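Local coordinates for protein hydrolase, NUDIX family (Clostridium perfringens ATCC 13124, PDB 3F6A) that probably hydrolyses a nucleoside diphosphate linked to another moiety, its particular substrate not being established, at residues Pro32-His36 with Arg49-Ala55; Ile13-Lys18 with Ala105-Phe110; His6-Phe12 with Ile99-Ala105; Lys28-Pro32 with Asn135-Ile140. The contacts are given in a common frame with arbitrary orientation. Residues are numbered along the deposited sequence.

Contact 1 (Pro32-His36 with Arg49-Ala55); sequences PLGGH and REAKEEA
The Nudix box, GX5EX7REUXEEXGU in family consensus, folds as a loop-helix-loop, and here its opening glycine, G35, and the preceding G34 meet the REAKEEA helix whose glutamates in relatives bind the catalytic metal. Strand 33-36 crosses helix 49-55 at 115°, axes 7.3 Å apart, with L33 facing A51 and G34 facing E50 (CA-CA 6.4 and 5.6 Å). E54 (chi1 m, chi2 t) accepts a hydrogen bond from G34 N at OE1, 2.8 Å. E50 (m, m) brings OE2 to 3.3 Å from G35 CA; a CB on G35 would clash with it, and the positive phi of both glycines (159° and 158°) would press a CB against the preceding carbonyl O. R49 NH1 donates to H36 O at 3.1 Å, while R49 NH2 forms salt bridges with E53 OE1 (3.2 Å) and, by charge alone, E50 OE2 (3.4 Å). L33 (m, t) sets CD1 3.7 Å from A55 CB. Strand 7-15 pairs with L33 and G35 through V11 and V9, and strand 18-23 contributes L20 against L33 and A55.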
loop_
_atom_site.group_PDB
_atom_site.type_symbol
_atom_site.label_atom_id
_atom_site.label_comp_id
_atom_site.label_asym_id
_atom_site.label_seq_id
_atom_site.Cartn_x
_atom_site.Cartn_y
_atom_site.Cartn_z
ATOM N N PRO A 32 16.296 7.153 -0.332
ATOM C CA PRO A 32 16.377 5.780 0.161
ATOM C C PRO A 32 16.565 4.903 -1.060
ATOM O O PRO A 32 16.409 5.374 -2.188
ATOM C CB PRO A 32 15.018 5.570 0.811
ATOM C CG PRO A 32 14.112 6.422 -0.034
ATOM C CD PRO A 32 14.932 7.685 -0.192
ATOM N N LEU A 33 16.918 3.642 -0.850
ATOM C CA LEU A 33 17.084 2.729 -1.967
ATOM C C LEU A 33 15.694 2.487 -2.553
ATOM O O LEU A 33 14.685 2.713 -1.882
ATOM C CB LEU A 33 17.681 1.399 -1.489
ATOM C CG LEU A 33 18.959 1.485 -0.648
ATOM C CD1 LEU A 33 19.595 0.092 -0.526
ATOM C CD2 LEU A 33 19.926 2.456 -1.303
ATOM N N GLY A 34 15.640 2.025 -3.797
ATOM C CA GLY A 34 14.354 1.772 -4.422
ATOM C C GLY A 34 14.425 1.738 -5.936
ATOM O O GLY A 34 15.509 1.804 -6.517
ATOM N N GLY A 35 13.267 1.639 -6.580
ATOM C CA GLY A 35 13.231 1.587 -8.031
ATOM C C GLY A 35 11.941 0.959 -8.513
ATOM O O GLY A 35 11.047 0.679 -7.714
ATOM N N HIS A 36 11.850 0.724 -9.816
ATOM C CA HIS A 36 10.660 0.131 -10.406
ATOM C C HIS A 36 10.422 -1.298 -9.944
ATOM O O HIS A 36 11.340 -1.990 -9.490
ATOM C CB HIS A 36 10.746 0.166 -11.937
ATOM C CG HIS A 36 11.646 -0.880 -12.526
ATOM N ND1 HIS A 36 12.936 -1.095 -12.089
ATOM C CD2 HIS A 36 11.455 -1.731 -13.565
ATOM C CE1 HIS A 36 13.501 -2.028 -12.833
ATOM N NE2 HIS A 36 12.625 -2.431 -13.736
ATOM N N ARG A 49 15.208 -7.036 -3.790
ATOM C CA ARG A 49 16.210 -6.994 -4.854
ATOM C C ARG A 49 16.917 -5.647 -4.953
ATOM O O ARG A 49 18.138 -5.597 -5.128
ATOM C CB ARG A 49 15.600 -7.357 -6.213
ATOM C CG ARG A 49 14.297 -6.682 -6.545
ATOM C CD ARG A 49 13.946 -6.945 -8.006
ATOM N NE ARG A 49 14.704 -6.075 -8.883
ATOM C CZ ARG A 49 14.265 -4.902 -9.320
ATOM N NH1 ARG A 49 13.059 -4.462 -8.973
ATOM N NH2 ARG A 49 15.048 -4.155 -10.078
ATOM N N GLU A 50 16.169 -4.556 -4.824
ATOM C CA GLU A 50 16.782 -3.237 -4.908
ATOM C C GLU A 50 17.797 -3.044 -3.789
ATOM O O GLU A 50 18.839 -2.418 -3.990
ATOM C CB GLU A 50 15.717 -2.141 -4.865
ATOM C CG GLU A 50 14.853 -2.094 -6.120
ATOM C CD GLU A 50 15.611 -1.616 -7.353
ATOM O OE1 GLU A 50 16.861 -1.635 -7.347
ATOM O OE2 GLU A 50 14.949 -1.229 -8.337
ATOM N N ALA A 51 17.505 -3.597 -2.615
ATOM C CA ALA A 51 18.416 -3.477 -1.484
ATOM C C ALA A 51 19.721 -4.202 -1.817
ATOM O O ALA A 51 20.809 -3.742 -1.462
ATOM C CB ALA A 51 17.787 -4.071 -0.229
ATOM N N LYS A 52 19.598 -5.336 -2.503
ATOM C CA LYS A 52 20.757 -6.139 -2.894
ATOM C C LYS A 52 21.520 -5.478 -4.042
ATOM O O LYS A 52 22.748 -5.426 -4.037
ATOM C CB LYS A 52 20.297 -7.538 -3.325
ATOM C CG LYS A 52 21.407 -8.589 -3.363
ATOM C CD LYS A 52 21.948 -8.867 -1.961
ATOM C CE LYS A 52 22.873 -10.070 -1.939
ATOM N NZ LYS A 52 23.389 -10.355 -0.571
ATOM N N GLU A 53 20.791 -4.969 -5.026
ATOM C CA GLU A 53 21.422 -4.334 -6.175
ATOM C C GLU A 53 22.055 -2.975 -5.870
ATOM O O GLU A 53 23.155 -2.677 -6.347
ATOM C CB GLU A 53 20.409 -4.190 -7.319
ATOM C CG GLU A 53 19.809 -5.522 -7.781
ATOM C CD GLU A 53 18.799 -5.371 -8.915
ATOM O OE1 GLU A 53 17.946 -4.458 -8.850
ATOM O OE2 GLU A 53 18.851 -6.178 -9.874
ATOM N N GLU A 54 21.390 -2.163 -5.055
ATOM C CA GLU A 54 21.910 -0.835 -4.758
ATOM C C GLU A 54 22.874 -0.736 -3.579
ATOM O O GLU A 54 23.607 0.248 -3.466
ATOM C CB GLU A 54 20.745 0.146 -4.576
ATOM C CG GLU A 54 19.759 0.083 -5.739
ATOM C CD GLU A 54 18.727 1.203 -5.736
ATOM O OE1 GLU A 54 18.296 1.633 -4.645
ATOM O OE2 GLU A 54 18.333 1.643 -6.836
ATOM N N ALA A 55 22.894 -1.749 -2.716
ATOM C CA ALA A 55 23.790 -1.710 -1.567
ATOM C C ALA A 55 24.384 -3.065 -1.196
ATOM O O ALA A 55 25.123 -3.162 -0.222
ATOM C CB ALA A 55 23.063 -1.122 -0.367
#

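Contact 2 (Ile13-Lys18 with Ala105-Phe110); sequences IVCKDK and ATTTSF
Two parallel strand ends separate, I13 bridging A105 and V14 bridging T106 (CA-CA 4.8 and 4.6 Å). V14 satisfies both its backbone groups across the pair: V14 N donates to A105 O (2.8 Å) and V14 O accepts from T107 N (3.1 Å). Beyond this the chains diverge, and a water bridges them, accepting from K16 N at 2.9 Å and donating to T107 O at 3.1 Å. C15 N donates to K18 O and C15 O accepts from K18 N, both at 2.9 Å, closing a type II' turn with K16 at phi 48°, psi -101°. T107 OG1 is hydrogen-bonded to N58 O. The 105-110 segment curves so that F110 (chi1 m) lies against the hairpin turn in a sulfur-aromatic contact: C15 SG (chi1 t) lies over the ring face, 4.1 Å from the F110 centroid, with K16 CG 3.2 Å from F110 CZ. W124 of strand 122-125 meets F110 edge-to-face, V14 faces A147 and L148 of helix 138-150, and T60 pairs with T106 from strand 60-61.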
loop_
_atom_site.group_PDB
_atom_site.type_symbol
_atom_site.label_atom_id
_atom_site.label_comp_id
_atom_site.label_asym_id
_atom_site.label_seq_id
_atom_site.Cartn_x
_atom_site.Cartn_y
_atom_site.Cartn_z
ATOM N N ILE A 13 16.399 1.531 5.193
ATOM C CA ILE A 13 17.071 0.457 5.912
ATOM C C ILE A 13 17.800 0.955 7.150
ATOM O O ILE A 13 18.603 1.883 7.078
ATOM C CB ILE A 13 18.071 -0.256 4.977
ATOM C CG1 ILE A 13 17.329 -0.743 3.732
ATOM C CG2 ILE A 13 18.737 -1.418 5.698
ATOM C CD1 ILE A 13 18.216 -1.306 2.650
ATOM N N VAL A 14 17.515 0.323 8.283
ATOM C CA VAL A 14 18.128 0.698 9.547
ATOM C C VAL A 14 19.105 -0.349 10.075
ATOM O O VAL A 14 18.794 -1.535 10.118
ATOM C CB VAL A 14 17.038 0.941 10.627
ATOM C CG1 VAL A 14 17.686 1.111 12.007
ATOM C CG2 VAL A 14 16.212 2.170 10.262
ATOM N N CYS A 15 20.293 0.099 10.462
ATOM C CA CYS A 15 21.299 -0.785 11.043
ATOM C C CYS A 15 21.575 -0.166 12.406
ATOM O O CYS A 15 22.018 0.983 12.494
ATOM C CB CYS A 15 22.582 -0.811 10.205
ATOM S SG CYS A 15 23.787 -2.047 10.794
ATOM N N LYS A 16 21.301 -0.930 13.459
ATOM C CA LYS A 16 21.447 -0.472 14.839
ATOM C C LYS A 16 20.795 0.895 15.052
ATOM O O LYS A 16 19.575 0.973 15.190
ATOM C CB LYS A 16 22.920 -0.454 15.287
ATOM C CG LYS A 16 23.884 0.271 14.383
ATOM C CD LYS A 16 25.180 0.582 15.113
ATOM C CE LYS A 16 25.011 1.756 16.073
ATOM N NZ LYS A 16 24.756 3.039 15.351
ATOM N N ASP A 17 21.574 1.971 15.070
ATOM C CA ASP A 17 20.982 3.288 15.285
ATOM C C ASP A 17 21.097 4.277 14.122
ATOM O O ASP A 17 21.015 5.493 14.323
ATOM C CB ASP A 17 21.555 3.919 16.559
ATOM C CG ASP A 17 21.278 3.081 17.796
ATOM O OD1 ASP A 17 20.100 2.729 18.030
ATOM O OD2 ASP A 17 22.240 2.771 18.538
ATOM N N LYS A 18 21.265 3.765 12.904
ATOM C CA LYS A 18 21.369 4.640 11.738
ATOM C C LYS A 18 20.549 4.130 10.549
ATOM O O LYS A 18 20.218 2.948 10.472
ATOM C CB LYS A 18 22.843 4.810 11.332
ATOM C CG LYS A 18 23.738 5.288 12.472
ATOM C CD LYS A 18 25.060 5.844 11.969
ATOM C CE LYS A 18 25.913 6.332 13.138
ATOM N NZ LYS A 18 27.134 7.068 12.693
ATOM N N ALA A 105 12.921 -1.276 6.854
ATOM C CA ALA A 105 13.557 -2.567 7.084
ATOM C C ALA A 105 14.825 -2.438 7.915
ATOM O O ALA A 105 15.273 -1.340 8.223
ATOM C CB ALA A 105 13.892 -3.218 5.751
ATOM N N THR A 106 15.400 -3.583 8.264
ATOM C CA THR A 106 16.625 -3.625 9.044
ATOM C C THR A 106 17.670 -4.445 8.290
ATOM O O THR A 106 17.330 -5.226 7.403
ATOM C CB THR A 106 16.385 -4.293 10.411
ATOM O OG1 THR A 106 15.896 -5.624 10.204
ATOM C CG2 THR A 106 15.366 -3.502 11.227
ATOM N N THR A 107 18.938 -4.251 8.645
ATOM C CA THR A 107 20.045 -5.000 8.052
ATOM C C THR A 107 21.108 -5.153 9.149
ATOM O O THR A 107 21.109 -4.404 10.125
ATOM C CB THR A 107 20.628 -4.286 6.808
ATOM O OG1 THR A 107 21.390 -5.225 6.035
ATOM C CG2 THR A 107 21.508 -3.125 7.207
ATOM N N THR A 108 22.009 -6.118 8.988
ATOM C CA THR A 108 23.026 -6.389 10.000
ATOM C C THR A 108 24.313 -5.558 10.055
ATOM O O THR A 108 24.832 -5.312 11.144
ATOM C CB THR A 108 23.425 -7.869 9.957
ATOM O OG1 THR A 108 23.933 -8.183 8.658
ATOM C CG2 THR A 108 22.223 -8.749 10.251
ATOM N N SER A 109 24.833 -5.121 8.914
ATOM C CA SER A 109 26.071 -4.340 8.928
ATOM C C SER A 109 26.021 -3.066 8.096
ATOM O O SER A 109 25.223 -2.944 7.171
ATOM C CB SER A 109 27.241 -5.198 8.446
ATOM O OG SER A 109 27.041 -5.601 7.105
ATOM N N PHE A 110 26.895 -2.124 8.433
ATOM C CA PHE A 110 26.972 -0.848 7.734
ATOM C C PHE A 110 27.685 -1.002 6.406
ATOM O O PHE A 110 27.591 -0.133 5.544
ATOM C CB PHE A 110 27.742 0.180 8.564
ATOM C CG PHE A 110 27.023 0.638 9.794
ATOM C CD1 PHE A 110 25.754 1.196 9.705
ATOM C CD2 PHE A 110 27.638 0.562 11.042
ATOM C CE1 PHE A 110 25.107 1.676 10.840
ATOM C CE2 PHE A 110 26.999 1.042 12.182
ATOM C CZ PHE A 110 25.731 1.601 12.078
HETATM O O HOH W 1 21.066 -3.843 13.147
#

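Contact 3 (His6-Phe12 with Ile99-Ala105); sequences HFTVSVF and IDFVYYA
Strands 7-12 and 99-105 run parallel in unbroken register, F7 opposite I99 through F12 opposite Y104, their axes 4.3 Å apart at 27°. I99 N donates to H6 O and I99 O accepts from T8 N, both at 2.8 Å; I99 CD1 lies 3.5 Å from F7 CE1. D100 (chi1 t) bends its carboxylate toward two hydroxyls, with T8 OG1 2.9 Å from D100 OD1 and S10 OG 2.6 Å from D100 OD2. F101 N donates to T8 O and F101 O accepts from S10 N (2.9 Å each). V102 CG1 packs 3.7 Å from F12 CE2. Y103 N reaches S10 O and Y103 O receives F12 N, again 2.9 Å each. Y104 CE1 sits 3.7 Å from F12 CD2, and Y104 OH is hydrogen-bonded to E146. A105 N donates to F12 O at 2.9 Å. The rings of F7 and F101 meet their counterparts in the second subunit, while helices 43-55 and 138-150 cover V9 and F12 on opposite faces: this parallel pair is central to the Nudix alpha/beta/alpha sandwich.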
loop_
_atom_site.group_PDB
_atom_site.type_symbol
_atom_site.label_atom_id
_atom_site.label_comp_id
_atom_site.label_asym_id
_atom_site.label_seq_id
_atom_site.Cartn_x
_atom_site.Cartn_y
_atom_site.Cartn_z
ATOM N N HIS A 6 3.602 2.430 -13.530
ATOM C CA HIS A 6 3.688 3.659 -12.743
ATOM C C HIS A 6 3.832 3.330 -11.262
ATOM O O HIS A 6 3.368 4.079 -10.406
ATOM C CB HIS A 6 2.414 4.478 -12.935
ATOM C CG HIS A 6 2.305 5.123 -14.278
ATOM N ND1 HIS A 6 1.118 5.187 -14.976
ATOM C CD2 HIS A 6 3.223 5.769 -15.034
ATOM C CE1 HIS A 6 1.311 5.846 -16.105
ATOM N NE2 HIS A 6 2.578 6.210 -16.164
ATOM N N PHE A 7 4.476 2.210 -10.968
ATOM C CA PHE A 7 4.642 1.769 -9.588
ATOM C C PHE A 7 6.097 1.514 -9.238
ATOM O O PHE A 7 6.808 0.803 -9.954
ATOM C CB PHE A 7 3.816 0.500 -9.360
ATOM C CG PHE A 7 2.332 0.721 -9.471
ATOM C CD1 PHE A 7 1.570 1.012 -8.345
ATOM C CD2 PHE A 7 1.698 0.663 -10.709
ATOM C CE1 PHE A 7 0.197 1.252 -8.453
ATOM C CE2 PHE A 7 0.330 0.902 -10.826
ATOM C CZ PHE A 7 -0.421 1.193 -9.698
ATOM N N THR A 8 6.531 2.099 -8.126
ATOM C CA THR A 8 7.896 1.955 -7.651
ATOM C C THR A 8 7.878 1.659 -6.153
ATOM O O THR A 8 6.830 1.736 -5.509
ATOM C CB THR A 8 8.694 3.260 -7.862
ATOM O OG1 THR A 8 8.202 4.270 -6.969
ATOM C CG2 THR A 8 8.548 3.761 -9.294
ATOM N N VAL A 9 9.041 1.324 -5.601
ATOM C CA VAL A 9 9.153 1.065 -4.172
ATOM C C VAL A 9 10.327 1.851 -3.605
ATOM O O VAL A 9 11.227 2.263 -4.338
ATOM C CB VAL A 9 9.358 -0.446 -3.856
ATOM C CG1 VAL A 9 8.187 -1.248 -4.387
ATOM C CG2 VAL A 9 10.681 -0.950 -4.442
ATOM N N SER A 10 10.297 2.070 -2.296
ATOM C CA SER A 10 11.356 2.776 -1.586
ATOM C C SER A 10 11.572 1.989 -0.305
ATOM O O SER A 10 10.622 1.451 0.258
ATOM C CB SER A 10 10.936 4.211 -1.232
ATOM O OG SER A 10 10.960 5.044 -2.374
ATOM N N VAL A 11 12.816 1.918 0.149
ATOM C CA VAL A 11 13.128 1.186 1.365
ATOM C C VAL A 11 14.099 1.954 2.241
ATOM O O VAL A 11 15.183 2.324 1.799
ATOM C CB VAL A 11 13.790 -0.174 1.067
ATOM C CG1 VAL A 11 13.629 -1.092 2.266
ATOM C CG2 VAL A 11 13.201 -0.783 -0.180
ATOM N N PHE A 12 13.697 2.186 3.482
ATOM C CA PHE A 12 14.529 2.861 4.451
ATOM C C PHE A 12 15.092 1.739 5.302
ATOM O O PHE A 12 14.362 1.070 6.029
ATOM C CB PHE A 12 13.683 3.828 5.277
ATOM C CG PHE A 12 13.329 5.088 4.538
ATOM C CD1 PHE A 12 14.163 6.199 4.601
ATOM C CD2 PHE A 12 12.184 5.152 3.748
ATOM C CE1 PHE A 12 13.862 7.357 3.892
ATOM C CE2 PHE A 12 11.874 6.313 3.031
ATOM C CZ PHE A 12 12.711 7.413 3.101
ATOM N N ILE A 99 3.547 6.035 -8.406
ATOM C CA ILE A 99 3.194 5.735 -7.034
ATOM C C ILE A 99 4.417 5.072 -6.424
ATOM O O ILE A 99 5.041 4.211 -7.044
ATOM C CB ILE A 99 2.005 4.755 -6.972
ATOM C CG1 ILE A 99 0.725 5.481 -7.386
ATOM C CG2 ILE A 99 1.874 4.166 -5.573
ATOM C CD1 ILE A 99 -0.483 4.581 -7.474
ATOM N N ASP A 100 4.772 5.481 -5.215
ATOM C CA ASP A 100 5.916 4.895 -4.546
ATOM C C ASP A 100 5.496 4.265 -3.229
ATOM O O ASP A 100 5.038 4.961 -2.314
ATOM C CB ASP A 100 6.992 5.949 -4.295
ATOM C CG ASP A 100 8.205 5.378 -3.590
ATOM O OD1 ASP A 100 8.892 4.517 -4.177
ATOM O OD2 ASP A 100 8.467 5.785 -2.440
ATOM N N PHE A 101 5.636 2.942 -3.150
ATOM C CA PHE A 101 5.298 2.196 -1.945
ATOM C C PHE A 101 6.513 2.190 -1.038
ATOM O O PHE A 101 7.546 1.622 -1.383
ATOM C CB PHE A 101 4.896 0.757 -2.293
ATOM C CG PHE A 101 3.567 0.655 -2.992
ATOM C CD1 PHE A 101 2.450 1.313 -2.484
ATOM C CD2 PHE A 101 3.425 -0.105 -4.148
ATOM C CE1 PHE A 101 1.212 1.215 -3.118
ATOM C CE2 PHE A 101 2.194 -0.208 -4.785
ATOM C CZ PHE A 101 1.088 0.453 -4.270
ATOM N N VAL A 102 6.378 2.820 0.125
ATOM C CA VAL A 102 7.475 2.932 1.078
ATOM C C VAL A 102 7.495 1.867 2.161
ATOM O O VAL A 102 6.504 1.653 2.849
ATOM C CB VAL A 102 7.454 4.305 1.760
ATOM C CG1 VAL A 102 8.660 4.453 2.676
ATOM C CG2 VAL A 102 7.443 5.389 0.711
ATOM N N TYR A 103 8.650 1.225 2.318
ATOM C CA TYR A 103 8.838 0.176 3.312
ATOM C C TYR A 103 10.010 0.512 4.220
ATOM O O TYR A 103 10.937 1.218 3.817
ATOM C CB TYR A 103 9.137 -1.158 2.621
ATOM C CG TYR A 103 8.008 -1.709 1.791
ATOM C CD1 TYR A 103 7.179 -2.713 2.287
ATOM C CD2 TYR A 103 7.764 -1.227 0.500
ATOM C CE1 TYR A 103 6.134 -3.229 1.522
ATOM C CE2 TYR A 103 6.722 -1.740 -0.273
ATOM C CZ TYR A 103 5.914 -2.738 0.248
ATOM O OH TYR A 103 4.884 -3.248 -0.503
ATOM N N TYR A 104 9.965 0.007 5.449
ATOM C CA TYR A 104 11.051 0.211 6.399
ATOM C C TYR A 104 11.613 -1.183 6.653
ATOM O O TYR A 104 10.867 -2.163 6.659
ATOM C CB TYR A 104 10.546 0.826 7.714
ATOM C CG TYR A 104 9.942 2.219 7.584
ATOM C CD1 TYR A 104 10.214 3.026 6.479
ATOM C CD2 TYR A 104 9.117 2.732 8.583
ATOM C CE1 TYR A 104 9.678 4.318 6.373
ATOM C CE2 TYR A 104 8.577 4.016 8.490
ATOM C CZ TYR A 104 8.861 4.803 7.383
ATOM O OH TYR A 104 8.323 6.070 7.300
ATOM N N ALA A 105 12.921 -1.276 6.854
ATOM C CA ALA A 105 13.557 -2.567 7.084
ATOM C C ALA A 105 14.825 -2.438 7.915
ATOM O O ALA A 105 15.273 -1.340 8.223
ATOM C CB ALA A 105 13.892 -3.218 5.751
#

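Contact 4 (Lys28-Pro32 with Asn135-Ile140); sequences KKMLP and NIQENI
M30, a selenomethionine, is held by its backbone while its side chain folds back: M30 N donates to N135 O at 2.8 Å, almost linearly (179°), and K29 CA adds a CA-H...O contact to N135 O at 3.5 Å. CB of M30 points toward 135-140, and the m, m, m rotamer turns the selenium end away; M30 CB rests 3.6 Å from I136 CG1 (I136 is m, t), and M30 CG lies 3.1 Å from N135 ND2. K29 lies in an extended backbone (phi -162°, psi 141°), and its p, t, p, t rotamer carries NZ to Q137 OE1, a 3.0 Å hydrogen bond. Q137 (m, t) occupies the N-cap position of helix 138-150, and its NE2 donates to N139 OD1 at 3.2 Å, so the one amide serves both segments. In the Nudix fold this helix packs on the central mixed sheet, and the contact joins its N-terminal approach to the start of strand 30-36. L31 (m, t) extends CD2 to 4.0 Å from I140 CG1 and 3.7 Å from Q137 OE1. I140 takes the m, m rotamer, which places CD1 3.8 Å from P32 CD. L21 of strand 18-23 lies against M30, I136 and I140, and Y125 of strand 122-125 touches M30 and I136. N139 is hydrogen-bonded to S76 and E78 of the second subunit.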
loop_
_atom_site.group_PDB
_atom_site.type_symbol
_atom_site.label_atom_id
_atom_site.label_comp_id
_atom_site.label_asym_id
_atom_site.label_seq_id
_atom_site.Cartn_x
_atom_site.Cartn_y
_atom_site.Cartn_z
ATOM N N LYS A 28 21.492 15.432 -7.751
ATOM C CA LYS A 28 22.227 15.582 -6.500
ATOM C C LYS A 28 21.297 15.689 -5.289
ATOM O O LYS A 28 20.970 16.789 -4.847
ATOM C CB LYS A 28 23.118 16.828 -6.580
ATOM C CG LYS A 28 24.479 16.694 -5.903
ATOM C CD LYS A 28 25.299 17.976 -6.059
ATOM C CE LYS A 28 26.755 17.769 -5.650
ATOM N NZ LYS A 28 26.902 17.313 -4.241
ATOM N N LYS A 29 20.879 14.544 -4.757
ATOM C CA LYS A 29 19.998 14.508 -3.592
ATOM C C LYS A 29 20.040 13.123 -2.949
ATOM O O LYS A 29 20.089 12.109 -3.647
ATOM C CB LYS A 29 18.558 14.823 -4.004
ATOM C CG LYS A 29 17.933 13.747 -4.875
ATOM C CD LYS A 29 16.426 13.901 -5.010
ATOM C CE LYS A 29 16.050 15.065 -5.904
ATOM N NZ LYS A 29 14.605 15.003 -6.260
HETATM N N MSE A 30 20.017 13.080 -1.619
HETATM C CA MSE A 30 20.035 11.808 -0.902
HETATM C C MSE A 30 18.638 11.182 -0.890
HETATM O O MSE A 30 17.649 11.856 -0.587
HETATM C CB MSE A 30 20.518 12.018 0.531
HETATM C CG MSE A 30 21.954 12.535 0.616
HETATM SE SE MSE A 30 23.216 11.494 -0.442
HETATM C CE MSE A 30 23.363 9.970 0.713
ATOM N N LEU A 31 18.558 9.895 -1.231
ATOM C CA LEU A 31 17.279 9.188 -1.259
ATOM C C LEU A 31 17.418 7.762 -0.739
ATOM O O LEU A 31 18.524 7.207 -0.682
ATOM C CB LEU A 31 16.734 9.130 -2.687
ATOM C CG LEU A 31 16.384 10.433 -3.409
ATOM C CD1 LEU A 31 16.024 10.114 -4.853
ATOM C CD2 LEU A 31 15.227 11.139 -2.697
ATOM N N PRO A 32 16.296 7.153 -0.332
ATOM C CA PRO A 32 16.377 5.780 0.161
ATOM C C PRO A 32 16.565 4.903 -1.060
ATOM O O PRO A 32 16.409 5.374 -2.188
ATOM C CB PRO A 32 15.018 5.570 0.811
ATOM C CG PRO A 32 14.112 6.422 -0.034
ATOM C CD PRO A 32 14.932 7.685 -0.192
ATOM N N ASN A 135 21.104 18.310 1.559
ATOM C CA ASN A 135 20.812 17.665 0.290
ATOM C C ASN A 135 19.835 16.508 0.490
ATOM O O ASN A 135 19.909 15.487 -0.195
ATOM C CB ASN A 135 22.110 17.174 -0.363
ATOM C CG ASN A 135 22.785 16.077 0.431
ATOM O OD1 ASN A 135 22.803 16.105 1.662
ATOM N ND2 ASN A 135 23.362 15.110 -0.271
ATOM N N ILE A 136 18.915 16.687 1.436
ATOM C CA ILE A 136 17.899 15.683 1.736
ATOM C C ILE A 136 16.533 16.355 1.861
ATOM O O ILE A 136 16.318 17.174 2.760
ATOM C CB ILE A 136 18.180 14.958 3.065
ATOM C CG1 ILE A 136 19.614 14.429 3.089
ATOM C CG2 ILE A 136 17.197 13.799 3.236
ATOM C CD1 ILE A 136 20.003 13.794 4.410
ATOM N N GLN A 137 15.618 16.006 0.961
ATOM C CA GLN A 137 14.263 16.563 0.969
ATOM C C GLN A 137 13.639 16.369 2.345
ATOM O O GLN A 137 13.934 15.395 3.031
ATOM C CB GLN A 137 13.403 15.855 -0.075
ATOM C CG GLN A 137 14.057 15.775 -1.435
ATOM C CD GLN A 137 13.399 14.757 -2.338
ATOM O OE1 GLN A 137 13.893 14.478 -3.430
ATOM N NE2 GLN A 137 12.279 14.197 -1.893
ATOM N N GLU A 138 12.768 17.290 2.741
ATOM C CA GLU A 138 12.123 17.210 4.049
ATOM C C GLU A 138 11.342 15.918 4.318
ATOM O O GLU A 138 11.460 15.342 5.402
ATOM C CB GLU A 138 11.191 18.409 4.249
ATOM C CG GLU A 138 11.870 19.761 4.128
ATOM C CD GLU A 138 13.049 19.912 5.072
ATOM O OE1 GLU A 138 12.893 19.597 6.271
ATOM O OE2 GLU A 138 14.125 20.353 4.616
ATOM N N ASN A 139 10.542 15.465 3.351
ATOM C CA ASN A 139 9.755 14.250 3.555
ATOM C C ASN A 139 10.643 13.014 3.697
ATOM O O ASN A 139 10.255 12.028 4.329
ATOM C CB ASN A 139 8.723 14.068 2.426
ATOM C CG ASN A 139 9.354 13.755 1.082
ATOM O OD1 ASN A 139 10.436 14.230 0.764
ATOM N ND2 ASN A 139 8.656 12.970 0.274
ATOM N N ILE A 140 11.838 13.066 3.119
ATOM C CA ILE A 140 12.762 11.944 3.243
ATOM C C ILE A 140 13.327 11.980 4.662
ATOM O O ILE A 140 13.517 10.937 5.298
ATOM C CB ILE A 140 13.912 12.041 2.221
ATOM C CG1 ILE A 140 13.351 11.926 0.800
ATOM C CG2 ILE A 140 14.936 10.942 2.475
ATOM C CD1 ILE A 140 12.605 10.627 0.531
#

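The four contacts share one Nudix domain and its mixed sheet. Contacts 2 and 3 are successive lengths of the same parallel pair, strands 7-15 and 98-106, sharing A105 with centres about 17 Å apart. Contacts 1 and 4 divide strand 30-36 at P32, centres about 16 Å apart, one facing helix 43-55 and the other the start of helix 138-150. Along the chain, contact 1 is nested within the loops closed by contacts 2 and 3, whereas contact 4 crosses both. Strand 30-36 borders strand 7-15, so contacts 1 and 3 touch, with centres about 10 Å apart. The Nudix-box helix is thus set against the central sheet, while contacts 3 and 4 both reach the second subunit.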